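Local coordinates for protein benzoylformate decarboxylase (Mycobacterium smegmatis, PDB 4Q9D) that binds a magnesium ion and belongs to the family of thiamine pyrophosphate-dependent enzymes, with three alpha/beta domains built around parallel sheets, at residues F193-I197 with D294-I298; V206-V211 with V272-E276; E222-L227 with T326-P332; M240-D245 with F386-T392. One frame throughout, in Å; residues are numbered along the deposited sequence.

Interaction 1. Residues F193-I197 with D294-I298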
# COMPACT_ATOMS: atom_id res chain seq x y z
N PHE B 193 36.33 -10.94 8.06
CA PHE B 193 35.68 -12.25 8.06
C PHE B 193 36.72 -13.37 7.85
O PHE B 193 36.65 -14.43 8.49
CB PHE B 193 34.57 -12.35 6.98
CG PHE B 193 33.22 -11.73 7.39
CD1 PHE B 193 33.13 -10.75 8.37
CD2 PHE B 193 32.03 -12.16 6.77
CE1 PHE B 193 31.89 -10.19 8.74
CE2 PHE B 193 30.77 -11.61 7.13
CZ PHE B 193 30.69 -10.61 8.11
N ALA B 194 37.64 -13.14 6.93
CA ALA B 194 38.69 -14.11 6.64
C ALA B 194 39.54 -14.38 7.88
O ALA B 194 39.92 -15.51 8.14
CB ALA B 194 39.58 -13.63 5.50
N GLU B 195 39.84 -13.33 8.63
CA GLU B 195 40.60 -13.50 9.85
C GLU B 195 39.83 -14.37 10.84
O GLU B 195 40.41 -15.19 11.53
CB GLU B 195 40.94 -12.15 10.50
CG GLU B 195 42.15 -11.43 9.91
CD GLU B 195 43.43 -12.28 9.94
OE1 GLU B 195 43.60 -13.11 10.88
OE2 GLU B 195 44.26 -12.13 9.02
N ARG B 196 38.51 -14.17 10.92
CA ARG B 196 37.71 -14.93 11.87
C ARG B 196 37.68 -16.41 11.44
O ARG B 196 37.67 -17.32 12.26
CB ARG B 196 36.28 -14.37 11.93
CG ARG B 196 35.29 -15.23 12.73
CD ARG B 196 35.63 -15.16 14.22
NE ARG B 196 34.85 -16.06 15.06
CZ ARG B 196 35.16 -17.34 15.25
NH1 ARG B 196 36.23 -17.85 14.64
NH2 ARG B 196 34.40 -18.10 16.04
N ILE B 197 37.66 -16.62 10.13
CA ILE B 197 37.65 -17.96 9.56
C ILE B 197 39.00 -18.65 9.86
O ILE B 197 39.03 -19.82 10.20
CB ILE B 197 37.35 -17.90 8.05
CG1 ILE B 197 35.87 -17.50 7.79
CG2 ILE B 197 37.70 -19.23 7.32
CD1 ILE B 197 35.63 -17.19 6.30
N ASP B 294 29.81 -19.58 16.55
CA ASP B 294 29.61 -18.27 15.91
C ASP B 294 29.14 -18.44 14.47
O ASP B 294 29.31 -19.52 13.88
CB ASP B 294 30.90 -17.45 15.92
CG ASP B 294 31.31 -16.99 17.33
OD1 ASP B 294 30.44 -16.83 18.21
OD2 ASP B 294 32.52 -16.79 17.54
N LEU B 295 28.57 -17.38 13.90
CA LEU B 295 28.10 -17.41 12.50
C LEU B 295 28.47 -16.15 11.68
O LEU B 295 28.38 -15.03 12.17
CB LEU B 295 26.59 -17.68 12.43
CG LEU B 295 25.92 -17.91 11.06
CD1 LEU B 295 24.68 -18.78 11.24
CD2 LEU B 295 25.51 -16.58 10.41
N LEU B 296 28.93 -16.37 10.45
CA LEU B 296 29.15 -15.32 9.47
C LEU B 296 28.20 -15.57 8.31
O LEU B 296 27.99 -16.72 7.91
CB LEU B 296 30.59 -15.36 8.93
CG LEU B 296 31.70 -15.13 9.97
CD1 LEU B 296 33.07 -15.42 9.35
CD2 LEU B 296 31.64 -13.71 10.47
N GLN B 297 27.66 -14.50 7.73
CA GLN B 297 26.72 -14.61 6.61
C GLN B 297 27.16 -13.68 5.48
O GLN B 297 27.50 -12.53 5.72
CB GLN B 297 25.30 -14.26 7.06
CG GLN B 297 24.24 -14.32 5.94
CD GLN B 297 22.88 -13.78 6.40
OE1 GLN B 297 22.77 -13.14 7.44
NE2 GLN B 297 21.84 -14.04 5.61
N ILE B 298 27.16 -14.20 4.26
CA ILE B 298 27.52 -13.40 3.09
C ILE B 298 26.40 -13.58 2.09
O ILE B 298 26.08 -14.70 1.74
CB ILE B 298 28.87 -13.85 2.46
CG1 ILE B 298 30.04 -13.61 3.43
CG2 ILE B 298 29.08 -13.18 1.14
CD1 ILE B 298 31.36 -14.15 2.91
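This is a helix-on-sheet contact in the central, Rossmann-like domain, where helix 187-199 lies across strand 294-299 with an apolar middle and a salt bridge at one end. The local axes pass 10.3 Å apart at their closest, and their N-to-C directions differ by 143°, so helix and strand run roughly opposite ways. Such layering depends on side chains spaced one helical turn apart, and here Phe-193, Arg-196 and Ile-197 do the work. Leu-296, pointing toward the helix, is gripped between them. Its CD2 sits 3.7 Å from the centroid of the Phe-193 ring and only 3° off the ring normal, a CH-pi contact squarely over the face, while its CD1 meets Ile-197 CG1 at 3.8 Å. The edge of the same ring is met by the strand further on, with Phe-193 CD2 4.1 Å from Ile-298 CG1 and Phe-193 CE2 3.7 Å from Gln-297 O. At the more open end, Arg-196 extends past Leu-296 so that its NH2 donates to Asp-294 OD2 at 2.7 Å, closing the apolar layer with a charge pair. Beyond the two segments, Ile-197 also rests on Leu-269 and Val-271 of strand 269-273 and Phe-193 on Leu-314 of strand 312-315, so the helix spans three adjacent strands, while Ala-194 packs against helix 318-328 beside it.

Interaction 2. Residues V206-V211 with V272-E276; sequences VLGPEV and VVGAE
Three backbone hydrogen bonds set the geometry. Val-273 N donates to Val-206 O at 2.9 Å and Gly-208 N to Val-273 O at 3.0 Å, both nearly straight at 171°; past the strand ends, Glu-210 N donates to Gly-274 O at 3.0 Å. The strands are parallel, with Val-206 beside Val-272 (CA to CA 4.7 Å) and Leu-207 beside Val-273 (5.2 Å). Leu-207 CA adds a CA-H...O contact of 3.6 Å to Val-273 O. Both chains then leave the sheet. Gly-208 (phi/psi -101/-176) leads into a short helix that includes Glu-210 and Val-211, and Gly-274 (74/15) turns through the left-handed region. A CB on Gly-208 would clash, 2.4 Å from both Gly-274 O and Ala-275 CB; at Gly-274 the positive phi is the main reason for glycine, and a CB there would be merely tight. On one face, Val-206 CG2 meets Val-272 CG2 at 4.1 Å, and Val-206 CG1 meets Ala-275 CB at 4.0 Å. On the other, Leu-207 (mt) brings CD2 4.0 Å from Val-273 CB, and Val-211 CG2 lies 4.2 Å from Val-273 CG1. The carboxylate of Glu-210 is held by Thr-299 and Ala-300 at the next strand's end. Strands 203-207 and 269-273 are the central pair of the sheet, where the strand order reverses, and their diverging C-terminal ends mark the topological switch point characteristic of Rossmann-like folds.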
# COMPACT_ATOMS: atom_id res chain seq x y z
N VAL B 206 28.34 -23.40 4.51
CA VAL B 206 27.04 -23.59 3.85
C VAL B 206 27.05 -22.81 2.55
O VAL B 206 27.32 -21.61 2.56
CB VAL B 206 25.84 -23.10 4.72
CG1 VAL B 206 24.53 -23.42 4.04
CG2 VAL B 206 25.88 -23.70 6.13
N LEU B 207 26.76 -23.49 1.44
CA LEU B 207 26.69 -22.87 0.13
C LEU B 207 25.26 -23.01 -0.38
O LEU B 207 24.80 -24.12 -0.70
CB LEU B 207 27.68 -23.53 -0.86
CG LEU B 207 29.19 -23.35 -0.57
CD1 LEU B 207 30.07 -24.18 -1.53
CD2 LEU B 207 29.62 -21.88 -0.61
N GLY B 208 24.57 -21.88 -0.45
CA GLY B 208 23.16 -21.84 -0.81
C GLY B 208 22.93 -21.45 -2.26
O GLY B 208 23.87 -21.27 -3.04
N PRO B 209 21.65 -21.32 -2.63
CA PRO B 209 21.24 -21.08 -4.02
C PRO B 209 21.86 -19.84 -4.70
O PRO B 209 21.94 -19.85 -5.93
CB PRO B 209 19.73 -20.89 -3.92
CG PRO B 209 19.32 -21.70 -2.67
CD PRO B 209 20.50 -21.53 -1.72
N GLU B 210 22.26 -18.80 -3.95
CA GLU B 210 22.82 -17.61 -4.61
C GLU B 210 24.09 -17.96 -5.35
O GLU B 210 24.48 -17.28 -6.30
CB GLU B 210 23.13 -16.49 -3.62
CG GLU B 210 21.92 -15.87 -2.96
CD GLU B 210 22.33 -14.68 -2.10
OE1 GLU B 210 22.19 -14.76 -0.88
OE2 GLU B 210 22.82 -13.68 -2.66
N VAL B 211 24.75 -19.02 -4.90
CA VAL B 211 26.06 -19.38 -5.48
C VAL B 211 25.89 -19.86 -6.90
O VAL B 211 26.54 -19.37 -7.82
CB VAL B 211 26.83 -20.38 -4.57
CG1 VAL B 211 28.11 -20.86 -5.22
CG2 VAL B 211 27.14 -19.71 -3.24
N VAL B 272 28.10 -18.97 6.27
CA VAL B 272 26.95 -19.12 5.38
C VAL B 272 27.03 -18.19 4.18
O VAL B 272 26.93 -16.96 4.33
CB VAL B 272 25.63 -18.85 6.13
CG1 VAL B 272 24.46 -19.07 5.17
CG2 VAL B 272 25.53 -19.77 7.38
N VAL B 273 27.20 -18.76 3.00
CA VAL B 273 27.38 -17.98 1.79
C VAL B 273 26.23 -18.26 0.87
O VAL B 273 26.04 -19.39 0.45
CB VAL B 273 28.71 -18.31 1.06
CG1 VAL B 273 28.90 -17.41 -0.15
CG2 VAL B 273 29.91 -18.16 2.01
N GLY B 274 25.42 -17.25 0.58
CA GLY B 274 24.39 -17.45 -0.42
C GLY B 274 23.20 -18.29 -0.04
O GLY B 274 22.44 -18.71 -0.92
N ALA B 275 23.02 -18.50 1.26
CA ALA B 275 21.84 -19.16 1.85
C ALA B 275 21.28 -18.24 2.93
O ALA B 275 22.01 -17.43 3.50
CB ALA B 275 22.21 -20.54 2.49
N GLU B 276 19.99 -18.38 3.19
CA GLU B 276 19.34 -17.68 4.29
C GLU B 276 19.85 -18.23 5.61
O GLU B 276 20.40 -19.33 5.67
CB GLU B 276 17.81 -17.86 4.19
CG GLU B 276 17.29 -17.27 2.89
CD GLU B 276 16.04 -17.90 2.33
OE1 GLU B 276 15.41 -18.74 3.01
OE2 GLU B 276 15.69 -17.52 1.18

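Interaction 3. Residues E222-L227 with T326-P332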
# COMPACT_ATOMS: atom_id res chain seq x y z
N GLU B 222 36.54 -24.28 -5.17
CA GLU B 222 37.90 -23.86 -4.87
C GLU B 222 38.04 -23.36 -3.43
O GLU B 222 38.98 -23.72 -2.71
CB GLU B 222 38.36 -22.80 -5.88
CG GLU B 222 39.82 -22.41 -5.70
CD GLU B 222 40.25 -21.28 -6.63
OE1 GLU B 222 39.37 -20.54 -7.13
OE2 GLU B 222 41.47 -21.13 -6.86
N PHE B 223 37.09 -22.54 -2.99
CA PHE B 223 37.11 -22.11 -1.60
C PHE B 223 36.89 -23.27 -0.63
O PHE B 223 37.57 -23.38 0.39
CB PHE B 223 36.06 -21.01 -1.33
CG PHE B 223 36.05 -20.55 0.10
CD1 PHE B 223 37.07 -19.75 0.60
CD2 PHE B 223 35.03 -20.92 0.95
CE1 PHE B 223 37.07 -19.34 1.93
CE2 PHE B 223 35.01 -20.50 2.26
CZ PHE B 223 36.04 -19.72 2.75
N ALA B 224 35.92 -24.12 -0.93
CA ALA B 224 35.58 -25.19 -0.01
C ALA B 224 36.78 -26.13 0.15
O ALA B 224 37.06 -26.61 1.25
CB ALA B 224 34.36 -25.97 -0.52
N GLU B 225 37.48 -26.38 -0.96
CA GLU B 225 38.64 -27.30 -0.92
C GLU B 225 39.83 -26.73 -0.14
O GLU B 225 40.45 -27.45 0.64
CB GLU B 225 39.04 -27.72 -2.33
CG GLU B 225 38.04 -28.71 -2.95
CD GLU B 225 38.46 -29.14 -4.34
OE1 GLU B 225 39.46 -28.60 -4.82
OE2 GLU B 225 37.78 -30.01 -4.95
N LYS B 226 40.11 -25.45 -0.29
CA LYS B 226 41.10 -24.81 0.56
C LYS B 226 40.73 -24.83 2.03
O LYS B 226 41.55 -25.13 2.89
CB LYS B 226 41.37 -23.38 0.13
CG LYS B 226 42.50 -22.74 0.94
CD LYS B 226 42.97 -21.48 0.23
CE LYS B 226 44.11 -20.79 0.99
NZ LYS B 226 44.62 -19.64 0.21
N LEU B 227 39.49 -24.47 2.34
CA LEU B 227 39.10 -24.43 3.75
C LEU B 227 39.09 -25.83 4.39
O LEU B 227 39.43 -25.98 5.56
CB LEU B 227 37.74 -23.77 3.89
CG LEU B 227 37.19 -23.70 5.31
CD1 LEU B 227 38.13 -22.88 6.19
CD2 LEU B 227 35.76 -23.11 5.32
N THR B 326 39.09 -17.14 -0.88
CA THR B 326 40.12 -18.11 -1.20
C THR B 326 41.51 -17.48 -1.08
O THR B 326 42.38 -18.00 -0.38
CB THR B 326 39.92 -18.65 -2.62
OG1 THR B 326 38.66 -19.32 -2.69
CG2 THR B 326 41.04 -19.62 -2.96
N GLU B 327 41.70 -16.35 -1.74
CA GLU B 327 42.96 -15.62 -1.62
C GLU B 327 43.27 -15.17 -0.21
O GLU B 327 44.42 -15.20 0.17
CB GLU B 327 43.00 -14.44 -2.58
CG GLU B 327 43.00 -14.90 -4.01
CD GLU B 327 42.71 -13.78 -5.00
OE1 GLU B 327 42.41 -12.65 -4.55
OE2 GLU B 327 42.79 -14.03 -6.23
N LEU B 328 42.26 -14.80 0.58
CA LEU B 328 42.53 -14.23 1.91
C LEU B 328 42.80 -15.25 3.00
O LEU B 328 43.57 -14.98 3.91
CB LEU B 328 41.41 -13.29 2.38
CG LEU B 328 41.10 -12.03 1.56
CD1 LEU B 328 39.73 -11.50 1.94
CD2 LEU B 328 42.14 -10.98 1.83
N ILE B 329 42.13 -16.41 2.97
CA ILE B 329 42.31 -17.35 4.07
C ILE B 329 43.65 -18.13 4.01
O ILE B 329 44.22 -18.38 2.93
CB ILE B 329 41.12 -18.34 4.24
CG1 ILE B 329 41.04 -19.31 3.07
CG2 ILE B 329 39.78 -17.60 4.43
CD1 ILE B 329 40.35 -20.62 3.44
N ASP B 330 44.14 -18.52 5.18
CA ASP B 330 45.28 -19.42 5.30
C ASP B 330 44.88 -20.82 4.88
O ASP B 330 43.73 -21.22 5.06
CB ASP B 330 45.72 -19.48 6.76
CG ASP B 330 46.25 -18.17 7.25
OD1 ASP B 330 46.79 -17.42 6.40
OD2 ASP B 330 46.13 -17.89 8.47
N THR B 331 45.83 -21.56 4.33
CA THR B 331 45.67 -23.01 4.21
C THR B 331 45.68 -23.59 5.62
O THR B 331 46.60 -23.34 6.41
CB THR B 331 46.79 -23.61 3.35
OG1 THR B 331 46.70 -23.06 2.02
CG2 THR B 331 46.65 -25.10 3.26
N PRO B 332 44.61 -24.32 5.99
CA PRO B 332 44.53 -24.82 7.36
C PRO B 332 45.64 -25.83 7.59
O PRO B 332 46.05 -26.52 6.64
CB PRO B 332 43.17 -25.53 7.41
CG PRO B 332 42.41 -24.99 6.22
CD PRO B 332 43.45 -24.72 5.18
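Thr-326, in the last turn of helix 318-328, comes close to helix 217-227: its CA lies 5.0 Å from that of Phe-223, and its OG1, hydrogen-bonded back to Leu-322 O in its own helix, is 3.4 Å from both Phe-223 CA and Phe-223 CB. Its methyl group, CG2, touches Glu-222 CG at 4.1 Å, and its carbonyl O accepts a 2.8 Å hydrogen bond from Lys-226 NZ. To reach there the lysine is fully extended, all four chi angles being t, and its chain lies along the other segment. Glu-327 turns outward to a salt bridge with Arg-324. At Ile-329 the backbone leaves helical conformation, with psi of 152°. Helices 217-227 and 318-328 are neighbours in the Rossmann-like central domain, and Phe-223 also rests on Leu-205 of strand 203-207. Ile-329 (chi1 p) sets CD1 against both Phe-223 CE1, at 3.8 Å, and Leu-227 CB, at 4.1 Å, while its O receives a weak second hydrogen bond, 3.0 Å, from Lys-226 NZ. From there the chain stays extended along helix 217-227. Asp-330 N is held by Asn-198 of helix 187-199, and Thr-331 OG1 comes 3.6 Å from Lys-226 CE. Pro-332 sets its ring on the carbonyls at the helix end, with CD 3.0 Å from Lys-226 O and CG 3.2 Å from Leu-227 O.

Interaction 4. Residues M240-D245 with F386-T392; sequences MSFPED and FTWLPTT
A loop meets the end of a helix and the extended chain that follows it. Segment 240-245 is a loop that is extended through Phe-242 and Pro-243 (phi/psi -58/126) and then turns at Glu-244 (-81/-7) and Asp-245 (-97/6). Segment 386-392 finishes a helix at Trp-388, leaves it at Leu-389 (-126/66) and runs extended through Pro-390 (-63/145) and Thr-391 (-87/124). The nearest CA pairs are Pro-243 with Thr-392 (4.5 Å) and Glu-244 with Pro-390 (5.3 Å), so locally the chains run in opposite senses. Glu-244 N donates to Thr-391 O at 2.8 Å. The Glu-244 side chain (chi1 m, chi2 t, chi3 -74°) reaches out extended to the other segment, where OE1 accepts from Thr-391 N at 2.7 Å. Its CB packs on Pro-390 CB at 3.7 Å, and its OE2 faces the edge of the Phe-386 ring, 4.0 Å from CD1. One water donates to Phe-386 O at 2.7 Å and weakly to Glu-244 OE2 at 3.0 Å; a second lies 2.8 Å from Glu-244 OE1 and 2.9 Å from Leu-389 O. Met-240 SD approaches Thr-391 OG1 to 3.3 Å. Arg-343 braces the joint, bonding to Glu-244 O and Phe-386 O. The central and C-terminal domains thus meet at a buried carboxylate that accepts a main-chain amide hydrogen directly and reaches main-chain carbonyls through water.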
# COMPACT_ATOMS: atom_id res chain seq x y z
N MET B 240 20.94 -25.82 -6.48
CA MET B 240 22.07 -26.50 -5.82
C MET B 240 23.38 -25.98 -6.38
O MET B 240 23.54 -25.89 -7.59
CB MET B 240 21.96 -27.99 -5.97
CG MET B 240 21.00 -28.51 -4.89
SD MET B 240 20.90 -30.26 -4.91
CE MET B 240 19.25 -30.63 -4.28
N SER B 241 24.30 -25.64 -5.48
CA SER B 241 25.43 -24.77 -5.82
C SER B 241 26.78 -25.46 -5.58
O SER B 241 27.83 -24.85 -5.79
CB SER B 241 25.35 -23.49 -4.97
OG SER B 241 24.17 -22.73 -5.21
N PHE B 242 26.76 -26.71 -5.14
CA PHE B 242 28.00 -27.44 -4.81
C PHE B 242 27.79 -28.92 -5.13
O PHE B 242 26.76 -29.47 -4.76
CB PHE B 242 28.30 -27.26 -3.32
CG PHE B 242 29.60 -27.90 -2.85
CD1 PHE B 242 30.83 -27.28 -3.07
CD2 PHE B 242 29.58 -29.10 -2.14
CE1 PHE B 242 32.01 -27.85 -2.61
CE2 PHE B 242 30.76 -29.67 -1.67
CZ PHE B 242 31.97 -29.05 -1.92
N PRO B 243 28.76 -29.56 -5.80
CA PRO B 243 28.60 -30.94 -6.28
C PRO B 243 28.27 -31.90 -5.14
O PRO B 243 28.94 -31.93 -4.11
CB PRO B 243 29.94 -31.26 -6.96
CG PRO B 243 30.91 -30.24 -6.45
CD PRO B 243 30.13 -29.03 -5.99
N GLU B 244 27.18 -32.63 -5.30
CA GLU B 244 26.68 -33.43 -4.19
C GLU B 244 27.44 -34.76 -4.04
O GLU B 244 27.22 -35.51 -3.08
CB GLU B 244 25.17 -33.67 -4.38
CG GLU B 244 24.29 -32.45 -4.06
CD GLU B 244 22.83 -32.84 -3.98
OE1 GLU B 244 22.21 -33.09 -5.05
OE2 GLU B 244 22.33 -32.96 -2.85
N ASP B 245 28.32 -35.05 -5.00
CA ASP B 245 29.24 -36.19 -4.91
C ASP B 245 30.63 -35.78 -4.40
O ASP B 245 31.53 -36.58 -4.39
CB ASP B 245 29.39 -36.88 -6.27
CG ASP B 245 29.94 -35.94 -7.34
OD1 ASP B 245 30.01 -34.72 -7.08
OD2 ASP B 245 30.27 -36.41 -8.45
N PHE B 386 17.45 -36.94 -3.06
CA PHE B 386 18.75 -36.83 -2.41
C PHE B 386 19.55 -38.15 -2.54
O PHE B 386 20.75 -38.15 -2.87
CB PHE B 386 18.55 -36.43 -0.94
CG PHE B 386 19.81 -36.52 -0.11
CD1 PHE B 386 20.80 -35.55 -0.22
CD2 PHE B 386 20.00 -37.57 0.79
CE1 PHE B 386 21.96 -35.63 0.54
CE2 PHE B 386 21.16 -37.65 1.55
CZ PHE B 386 22.15 -36.67 1.42
N THR B 387 18.88 -39.27 -2.29
CA THR B 387 19.54 -40.58 -2.31
C THR B 387 20.02 -40.96 -3.69
O THR B 387 21.14 -41.41 -3.85
CB THR B 387 18.59 -41.66 -1.82
OG1 THR B 387 18.21 -41.33 -0.49
CG2 THR B 387 19.27 -43.04 -1.85
N TRP B 388 19.18 -40.75 -4.70
CA TRP B 388 19.47 -41.30 -6.02
C TRP B 388 19.88 -40.30 -7.11
O TRP B 388 20.46 -40.70 -8.11
CB TRP B 388 18.26 -42.10 -6.52
CG TRP B 388 18.02 -43.36 -5.71
CD1 TRP B 388 16.98 -43.60 -4.84
CD2 TRP B 388 18.83 -44.54 -5.71
NE1 TRP B 388 17.11 -44.87 -4.30
CE2 TRP B 388 18.24 -45.46 -4.81
CE3 TRP B 388 20.01 -44.91 -6.37
CZ2 TRP B 388 18.78 -46.73 -4.57
CZ3 TRP B 388 20.55 -46.17 -6.13
CH2 TRP B 388 19.93 -47.07 -5.23
N LEU B 389 19.57 -39.01 -6.95
CA LEU B 389 19.89 -38.07 -8.03
C LEU B 389 20.72 -36.90 -7.54
O LEU B 389 20.25 -35.76 -7.56
CB LEU B 389 18.62 -37.54 -8.70
CG LEU B 389 17.61 -38.52 -9.28
CD1 LEU B 389 16.47 -37.74 -9.98
CD2 LEU B 389 18.28 -39.46 -10.29
N PRO B 390 21.97 -37.18 -7.12
CA PRO B 390 22.80 -36.06 -6.66
C PRO B 390 23.04 -35.10 -7.81
O PRO B 390 23.17 -35.51 -8.97
CB PRO B 390 24.12 -36.73 -6.25
CG PRO B 390 24.13 -38.08 -6.99
CD PRO B 390 22.67 -38.48 -7.04
N THR B 391 23.10 -33.81 -7.48
CA THR B 391 23.40 -32.80 -8.48
C THR B 391 24.91 -32.66 -8.58
O THR B 391 25.58 -32.37 -7.58
CB THR B 391 22.82 -31.46 -8.05
OG1 THR B 391 21.41 -31.61 -7.88
CG2 THR B 391 23.09 -30.38 -9.10
N THR B 392 25.45 -32.84 -9.79
CA THR B 392 26.89 -32.86 -9.96
C THR B 392 27.35 -31.81 -10.98
O THR B 392 28.52 -31.68 -11.21
CB THR B 392 27.38 -34.27 -10.41
OG1 THR B 392 26.70 -34.64 -11.61
CG2 THR B 392 27.04 -35.31 -9.33
O HOH W 1 22.27 -35.99 -3.15
O HOH W 2 19.67 -34.18 -5.17

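From the N terminus, residues 193-197, 206-211, 222-227 and 240-245 pass in turn before any partner appears. Segment 272-276 closes the first loop (interaction 2), and 294-298 closes interaction 1 around it, so interaction 2 nests within interaction 1. Segment 326-332 then closes interaction 3, which crosses both, and 386-392 closes interaction 4, which crosses all three. Interactions 1 and 2 share a sheet, joined where strands 269-273 and 294-299 pair. Interaction 3 packs against interaction 1 through Ile-197 and Ile-329. Interaction 4 ties the central domain to the C-terminal one, and is itself joined to interaction 2 by Ser-241 and Gly-208 and touches interaction 3 through Phe-242 and Ala-224.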